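Local structure of CaaX farnesyltransferase beta subunit Ram1 (Aspergillus fumigatus, 4L9P) at residues 102-105 / 110-113. The protein probably serves as the peptide-binding subunit of a zinc-dependent enzyme that transfers farnesyl from farnesyl diphosphate to a cysteine near the C-terminus of target proteins. Numbering follows the deposited sequence.
Sequences LPLL and NSQK
Gln112 reaches back from the loop to the last turn of helix 89-105, where its NE2 donates a hydrogen bond to the O of Leu104 at 2.9 Å. The bond is somewhat bent, 150° at the hydrogen, and the amide nitrogen stands 20° from the carbonyl plane. This oxygen lies among the last carbonyls of the helix, which commonly lack an amide in a following turn; glutamine suits the task because its chain, extended beyond CG, is long enough to bring an N-H from the loop. Bonds at both ends of the amide, OE1 to the N of His109 and NE2 to Leu104, hold its rotation, with a weak one from NE2 to the O of Ser412.

The closest side-chain packing sets the CD2 methyl of Leu104 against the CG methylene and the amide carbon CD of Gln112, both at 3.6 Å. Leucine fits this buried place, since its other neighbours include Cys413 of helix 403-413 and Pro425 of a loop. The contact is looser at partly exposed Ser111, whose OG comes no nearer than 3.9 Å to CD2 of Leu104 and hydrogen-bonds His109 instead.

Far from the zinc site, a loop thus folds back on the helix it leaves, beside helix 403-413 of the prenyltransferase alpha-alpha toroid.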
loop_
_atom_site.group_PDB
_atom_site.type_symbol
_atom_site.label_atom_id
_atom_site.label_comp_id
_atom_site.label_asym_id
_atom_site.label_seq_id
_atom_site.Cartn_x
_atom_site.Cartn_y
_atom_site.Cartn_z
ATOM N N LEU B 102 17.953 4.044 -18.037
ATOM C CA LEU B 102 19.021 5.042 -18.340
ATOM C C LEU B 102 18.836 5.799 -19.648
ATOM O O LEU B 102 18.946 7.003 -19.636
ATOM C CB LEU B 102 20.437 4.432 -18.193
ATOM C CG LEU B 102 20.892 4.323 -16.730
ATOM C CD1 LEU B 102 22.109 3.448 -16.661
ATOM C CD2 LEU B 102 21.191 5.730 -16.155
ATOM N N PRO B 103 18.501 5.115 -20.754
ATOM C CA PRO B 103 18.361 5.930 -22.000
ATOM C C PRO B 103 17.192 6.879 -21.897
ATOM O O PRO B 103 17.181 7.955 -22.521
ATOM C CB PRO B 103 18.093 4.903 -23.098
ATOM C CG PRO B 103 17.985 3.593 -22.402
ATOM C CD PRO B 103 18.510 3.670 -21.013
ATOM N N LEU B 104 16.136 6.487 -21.185
ATOM C CA LEU B 104 14.971 7.361 -21.013
ATOM C C LEU B 104 15.301 8.529 -20.071
ATOM O O LEU B 104 14.915 9.692 -20.366
ATOM C CB LEU B 104 13.813 6.521 -20.476
ATOM C CG LEU B 104 13.282 5.469 -21.475
ATOM C CD1 LEU B 104 12.519 4.404 -20.682
ATOM C CD2 LEU B 104 12.355 6.106 -22.463
ATOM N N LEU B 105 15.975 8.271 -18.947
ATOM C CA LEU B 105 16.418 9.360 -18.089
ATOM C C LEU B 105 17.272 10.399 -18.832
ATOM O O LEU B 105 17.141 11.603 -18.599
ATOM C CB LEU B 105 17.215 8.815 -16.897
ATOM C CG LEU B 105 16.312 8.011 -15.907
ATOM C CD1 LEU B 105 17.259 7.123 -15.112
ATOM C CD2 LEU B 105 15.518 8.992 -15.000
ATOM N N ASN B 110 14.325 6.624 -28.535
ATOM C CA ASN B 110 13.548 7.081 -29.674
ATOM C C ASN B 110 12.033 7.008 -29.453
ATOM O O ASN B 110 11.266 7.562 -30.246
ATOM C CB ASN B 110 13.966 6.342 -30.926
ATOM C CG ASN B 110 13.254 5.093 -31.075
ATOM O OD1 ASN B 110 13.250 4.263 -30.173
ATOM N ND2 ASN B 110 12.594 4.927 -32.218
ATOM N N SER B 111 11.591 6.399 -28.338
ATOM C CA SER B 111 10.160 6.387 -28.054
ATOM C C SER B 111 9.696 7.722 -27.441
ATOM O O SER B 111 8.501 7.922 -27.262
ATOM C CB SER B 111 9.825 5.282 -27.038
ATOM O OG SER B 111 10.460 5.526 -25.781
ATOM N N GLN B 112 10.622 8.612 -27.053
ATOM C CA GLN B 112 10.223 9.791 -26.244
ATOM C C GLN B 112 9.819 10.948 -27.120
ATOM O O GLN B 112 10.448 11.210 -28.112
ATOM C CB GLN B 112 11.349 10.224 -25.309
ATOM C CG GLN B 112 11.703 9.141 -24.278
ATOM C CD GLN B 112 12.887 9.537 -23.461
ATOM O OE1 GLN B 112 14.009 9.593 -23.957
ATOM N NE2 GLN B 112 12.661 9.844 -22.181
ATOM N N LYS B 113 8.762 11.622 -26.731
ATOM C CA LYS B 113 8.308 12.852 -27.386
ATOM C C LYS B 113 8.693 14.064 -26.533
ATOM O O LYS B 113 8.556 14.025 -25.298
ATOM C CB LYS B 113 6.790 12.845 -27.479
ATOM C CG LYS B 113 6.174 11.647 -28.162
ATOM C CD LYS B 113 4.656 11.931 -28.245
ATOM C CE LYS B 113 3.879 10.747 -28.619
ATOM N NZ LYS B 113 2.523 11.291 -28.947
#